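Local coordinates for RNA-directed RNA polymerase (Infectious pancreatic necrosis virus, PDB 3ZED), which catalyses RNA-directed synthesis of viral RNA from ribonucleoside triphosphates and probably also becomes covalently attached to the genome, at residues B[257-260]-B[261-264]; B[71-74]-B[75-79]. All coordinates share one frame; numbering follows the deposited sequence.

Interaction 1 of 2, residues B[257-260]-B[261-264]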
ATOM      1  N   GLY B 257      -9.100 -12.992 -12.175  1.00 62.94           N
ATOM      2  CA  GLY B 257     -10.252 -13.174 -13.057  1.00 64.11           C
ATOM      3  C   GLY B 257     -10.443 -14.628 -13.459  1.00 70.64           C
ATOM      4  O   GLY B 257     -11.574 -15.113 -13.548  1.00 71.76           O
ATOM      5  N   ASP B 258      -9.320 -15.348 -13.659  1.00 67.81           N
ATOM      6  CA  ASP B 258      -9.280 -16.768 -14.018  1.00 69.42           C
ATOM      7  C   ASP B 258      -9.737 -17.683 -12.881  1.00 73.55           C
ATOM      8  O   ASP B 258     -10.185 -18.812 -13.147  1.00 76.57           O
ATOM      9  CB  ASP B 258      -7.830 -17.183 -14.390  1.00 71.62           C
ATOM     10  CG  ASP B 258      -7.218 -16.592 -15.656  1.00 83.74           C
ATOM     11  OD1 ASP B 258      -7.985 -16.159 -16.547  1.00 87.55           O
ATOM     12  OD2 ASP B 258      -5.965 -16.587 -15.764  1.00 84.41           O
ATOM     13  N   THR B 259      -9.560 -17.233 -11.614  1.00 66.06           N
ATOM     14  CA  THR B 259      -9.785 -18.058 -10.415  1.00 65.43           C
ATOM     15  C   THR B 259     -10.845 -17.528  -9.409  1.00 68.23           C
ATOM     16  O   THR B 259     -10.797 -17.912  -8.231  1.00 66.30           O
ATOM     17  CB  THR B 259      -8.445 -18.209  -9.689  1.00 62.72           C
ATOM     18  OG1 THR B 259      -7.945 -16.899  -9.402  1.00 61.19           O
ATOM     19  CG2 THR B 259      -7.419 -18.993 -10.504  1.00 56.82           C
ATOM     20  N   THR B 260     -11.817 -16.690  -9.870  1.00 64.71           N
ATOM     21  CA  THR B 260     -12.874 -16.124  -9.010  1.00 63.46           C
ATOM     22  C   THR B 260     -13.597 -17.213  -8.189  1.00 67.19           C
ATOM     23  O   THR B 260     -13.662 -17.083  -6.965  1.00 66.15           O
ATOM     24  CB  THR B 260     -13.867 -15.313  -9.839  1.00 69.18           C
ATOM     25  OG1 THR B 260     -13.132 -14.320 -10.555  1.00 69.89           O
ATOM     26  CG2 THR B 260     -14.945 -14.654  -8.981  1.00 64.72           C
ATOM     27  N   ALA B 261     -14.128 -18.266  -8.856  1.00 64.59           N
ATOM     28  CA  ALA B 261     -14.858 -19.356  -8.201  1.00 66.28           C
ATOM     29  C   ALA B 261     -13.962 -20.090  -7.189  1.00 69.47           C
ATOM     30  O   ALA B 261     -14.374 -20.293  -6.043  1.00 69.15           O
ATOM     31  CB  ALA B 261     -15.406 -20.328  -9.233  1.00 68.94           C
ATOM     32  N   GLU B 262     -12.725 -20.429  -7.615  1.00 64.49           N
ATOM     33  CA  GLU B 262     -11.692 -21.105  -6.840  1.00 63.73           C
ATOM     34  C   GLU B 262     -11.420 -20.351  -5.536  1.00 65.45           C
ATOM     35  O   GLU B 262     -11.466 -20.952  -4.460  1.00 65.51           O
ATOM     36  CB  GLU B 262     -10.411 -21.221  -7.681  1.00 64.68           C
ATOM     37  CG  GLU B 262     -10.402 -22.376  -8.681  1.00 75.43           C
ATOM     38  CD  GLU B 262     -11.006 -22.192 -10.064  1.00 92.36           C
ATOM     39  OE1 GLU B 262     -11.232 -21.035 -10.483  1.00 78.34           O
ATOM     40  OE2 GLU B 262     -11.228 -23.218 -10.745  1.00 90.63           O
ATOM     41  N   ALA B 263     -11.229 -19.020  -5.634  1.00 60.63           N
ATOM     42  CA  ALA B 263     -10.970 -18.122  -4.500  1.00 58.28           C
ATOM     43  C   ALA B 263     -12.109 -18.164  -3.487  1.00 61.70           C
ATOM     44  O   ALA B 263     -11.845 -18.341  -2.309  1.00 60.90           O
ATOM     45  CB  ALA B 263     -10.770 -16.710  -4.996  1.00 56.90           C
ATOM     46  N   LEU B 264     -13.367 -18.049  -3.949  1.00 59.28           N
ATOM     47  CA  LEU B 264     -14.564 -18.104  -3.111  1.00 59.52           C
ATOM     48  C   LEU B 264     -14.647 -19.439  -2.396  1.00 66.52           C
ATOM     49  O   LEU B 264     -14.817 -19.446  -1.184  1.00 67.23           O
ATOM     50  CB  LEU B 264     -15.850 -17.859  -3.935  1.00 59.85           C
ATOM     51  CG  LEU B 264     -16.021 -16.474  -4.554  1.00 61.33           C
ATOM     52  CD1 LEU B 264     -17.188 -16.455  -5.525  1.00 61.89           C
ATOM     53  CD2 LEU B 264     -16.182 -15.399  -3.490  1.00 60.80           C
TER

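Interaction 2 of 2, residues B[71-74]-B[75-79]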
ATOM      1  N   LEU B  71     -14.186 -29.945 -10.053  1.00 82.25           N
ATOM      2  CA  LEU B  71     -15.516 -30.077  -9.448  1.00 83.39           C
ATOM      3  C   LEU B  71     -16.524 -29.185 -10.156  1.00 89.51           C
ATOM      4  O   LEU B  71     -16.146 -28.186 -10.766  1.00 88.18           O
ATOM      5  CB  LEU B  71     -15.488 -29.695  -7.952  1.00 81.87           C
ATOM      6  CG  LEU B  71     -14.725 -30.566  -6.951  1.00 86.95           C
ATOM      7  CD1 LEU B  71     -15.004 -30.099  -5.545  1.00 86.29           C
ATOM      8  CD2 LEU B  71     -15.137 -32.014  -7.032  1.00 90.27           C
ATOM      9  N   GLU B  72     -17.810 -29.517 -10.036  1.00 89.22           N
ATOM     10  CA  GLU B  72     -18.908 -28.735 -10.597  1.00 89.37           C
ATOM     11  C   GLU B  72     -19.134 -27.519  -9.687  1.00 91.06           C
ATOM     12  O   GLU B  72     -19.340 -27.694  -8.482  1.00 90.01           O
ATOM     13  CB  GLU B  72     -20.166 -29.626 -10.708  1.00 93.82           C
ATOM     14  CG  GLU B  72     -21.340 -28.988 -11.428  1.00107.74           C
ATOM     15  CD  GLU B  72     -22.656 -29.743 -11.344  1.00137.20           C
ATOM     16  OE1 GLU B  72     -22.928 -30.381 -10.300  1.00135.45           O
ATOM     17  OE2 GLU B  72     -23.440 -29.656 -12.317  1.00137.24           O
ATOM     18  N   THR B  73     -19.042 -26.291 -10.247  1.00 87.02           N
ATOM     19  CA  THR B  73     -19.218 -25.031  -9.495  1.00 84.69           C
ATOM     20  C   THR B  73     -20.582 -25.016  -8.769  1.00 91.23           C
ATOM     21  O   THR B  73     -20.644 -24.544  -7.630  1.00 90.09           O
ATOM     22  CB  THR B  73     -19.047 -23.822 -10.407  1.00 88.19           C
ATOM     23  OG1 THR B  73     -17.879 -24.014 -11.197  1.00 88.64           O
ATOM     24  CG2 THR B  73     -18.896 -22.515  -9.637  1.00 82.75           C
ATOM     25  N   ASP B  74     -21.642 -25.589  -9.403  1.00 90.00           N
ATOM     26  CA  ASP B  74     -22.988 -25.724  -8.832  1.00 91.43           C
ATOM     27  C   ASP B  74     -22.961 -26.540  -7.541  1.00 95.44           C
ATOM     28  O   ASP B  74     -23.708 -26.229  -6.616  1.00 95.66           O
ATOM     29  CB  ASP B  74     -23.950 -26.388  -9.838  1.00 96.57           C
ATOM     30  CG  ASP B  74     -24.174 -25.625 -11.131  1.00110.93           C
ATOM     31  OD1 ASP B  74     -23.826 -24.425 -11.183  1.00111.13           O
ATOM     32  OD2 ASP B  74     -24.722 -26.224 -12.085  1.00118.51           O
ATOM     33  N   ALA B  75     -22.100 -27.579  -7.478  1.00 91.56           N
ATOM     34  CA  ALA B  75     -21.951 -28.424  -6.295  1.00 91.51           C
ATOM     35  C   ALA B  75     -21.143 -27.711  -5.212  1.00 92.21           C
ATOM     36  O   ALA B  75     -21.531 -27.761  -4.044  1.00 93.19           O
ATOM     37  CB  ALA B  75     -21.285 -29.740  -6.660  1.00 93.70           C
ATOM     38  N   ALA B  76     -20.028 -27.046  -5.596  1.00 84.11           N
ATOM     39  CA  ALA B  76     -19.147 -26.350  -4.655  1.00 80.54           C
ATOM     40  C   ALA B  76     -19.758 -25.055  -4.129  1.00 81.26           C
ATOM     41  O   ALA B  76     -19.577 -24.741  -2.952  1.00 78.76           O
ATOM     42  CB  ALA B  76     -17.805 -26.068  -5.299  1.00 79.73           C
ATOM     43  N   LEU B  77     -20.471 -24.304  -4.994  1.00 77.91           N
ATOM     44  CA  LEU B  77     -21.146 -23.059  -4.623  1.00 76.03           C
ATOM     45  C   LEU B  77     -22.631 -23.158  -5.008  1.00 82.58           C
ATOM     46  O   LEU B  77     -23.026 -22.606  -6.039  1.00 82.30           O
ATOM     47  CB  LEU B  77     -20.464 -21.839  -5.270  1.00 73.40           C
ATOM     48  CG  LEU B  77     -19.000 -21.590  -4.910  1.00 75.51           C
ATOM     49  CD1 LEU B  77     -18.397 -20.558  -5.820  1.00 73.17           C
ATOM     50  CD2 LEU B  77     -18.834 -21.167  -3.456  1.00 77.12           C
ATOM     51  N   PRO B  78     -23.464 -23.900  -4.218  1.00 81.83           N
ATOM     52  CA  PRO B  78     -24.884 -24.071  -4.586  1.00 83.26           C
ATOM     53  C   PRO B  78     -25.692 -22.776  -4.591  1.00 85.49           C
ATOM     54  O   PRO B  78     -26.577 -22.628  -5.441  1.00 86.38           O
ATOM     55  CB  PRO B  78     -25.414 -25.036  -3.519  1.00 86.82           C
ATOM     56  CG  PRO B  78     -24.215 -25.724  -2.986  1.00 90.62           C
ATOM     57  CD  PRO B  78     -23.154 -24.669  -2.994  1.00 83.42           C
ATOM     58  N   ARG B  79     -25.380 -21.842  -3.671  1.00 79.64           N
ATOM     59  CA  ARG B  79     -26.030 -20.537  -3.562  1.00 78.81           C
ATOM     60  C   ARG B  79     -25.851 -19.673  -4.831  1.00 81.60           C
ATOM     61  O   ARG B  79     -26.657 -18.774  -5.075  1.00 80.43           O
ATOM     62  CB  ARG B  79     -25.450 -19.778  -2.362  1.00 77.02           C
ATOM     63  CG  ARG B  79     -25.922 -20.259  -1.007  1.00 80.48           C
ATOM     64  CD  ARG B  79     -25.356 -19.405   0.134  1.00 74.54           C
ATOM     65  NE  ARG B  79     -25.741 -17.987   0.092  1.00 83.65           N
ATOM     66  CZ  ARG B  79     -26.819 -17.473   0.679  1.00102.30           C
ATOM     67  NH1 ARG B  79     -27.645 -18.254   1.365  1.00 93.63           N
ATOM     68  NH2 ARG B  79     -27.084 -16.179   0.579  1.00 94.53           N
TER

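Interaction 1 of 2, residues B[257-260]-B[261-264]
The carboxylate of E262 meets T259 at its OE1 end rather than over either flat side: OE1 lies 3.3 Å from T259 CA and 3.6 Å from D258 O, both somewhat off the carboxylate plane. The other oxygen, OE2, is held by a hydrogen bond from S94 N. A bend in the E262 chain (chi2 86°) folds the acid back along the start of the helix, and its CB rests 3.4 Å from T259 O. D258 O also accepts a hydrogen bond from K90 NZ, whose charge would probably ease the nearness of two oxygens there. T259 O takes the first helical bond, from A263 N at 2.9 Å, nearly straight on to the carbonyl; T260 O takes the next, from L264 N at 3.2 Å, with the donor tilted from the carbonyl plane. L264 brings CG to 3.4 Å from T260 O, alongside that bond. T259 occupies the N-cap position, yet its side chain makes no capping bond: with chi1 at 57°, OG1 sits between backbone N and carbonyl carbon and binds T255 O. T260 OG1 similarly reaches back to K256 O, and D258 OD2 to T255 N. The arrangement is the buried first turn of helix 260-278, entered directly from the loop that carries the predicted GTP-binding residues G248 to T255.

Interaction 2 of 2, residues B[71-74]-B[75-79]
E72 O is shared by two donors of the following turn: A76 N, 3.0 Å away and in the carbonyl plane, gives the good hydrogen bond, and A75 N, at 2.9 Å, a weak, bent one. The methyl group of A75 lies beside the same oxygen, CB to O 3.4 Å. With CG anti to its backbone N (chi1 -173°) and the rest of the chain extended, the E72 side chain brings OE1 to 4.0 Å from A75 CB, a loose contact on an exposed face. T73 O is bonded by L77 N at 2.7 Å, nearly head-on, while the CG2 methyl of T73 approaches L77 CD1 at 4.3 Å. This is a single short helical turn, 73-76, following strand 65-72 with E72 as N-cap. It ends at A76; L77 has left helical backbone angles and P78 follows, opening a 3-10 segment. P78 N has no hydrogen for D74 O; instead P78 CA makes a CA-H...O contact with that oxygen at 3.2 Å, and the pyrrolidine ring lies beside it. Farther out, T73 OG1 is hydrogen-bonded to K90 O, and main-chain bonds pair T73 with D91, just before strand 92-98, and L71 with V93 within it. V84 of helix 81-85 packs against T73 and D74, L77 lies against V265 and D268, and R79 forms a cation-pi contact with W223.

From the N terminus, strand 65-72 runs into interaction 2, a local turn that closes before the chain returns through strand 92-98. Interaction 1 follows much later, at the loop leading into helix 260-278. The two are in series, neither enclosing nor crossing the other, with centres about 13 Å apart. They meet directly through hydrophobic packing: A261 CB lies 4.1 Å from T73 CG2, and L264 CB lies 4.2 Å from L77 CD1. Strand 92-98 is common to both, since V93 packs against L71 and A76 as well as A261 and E262. The three-stranded antiparallel sheet is thereby joined to the start of helix 260-278.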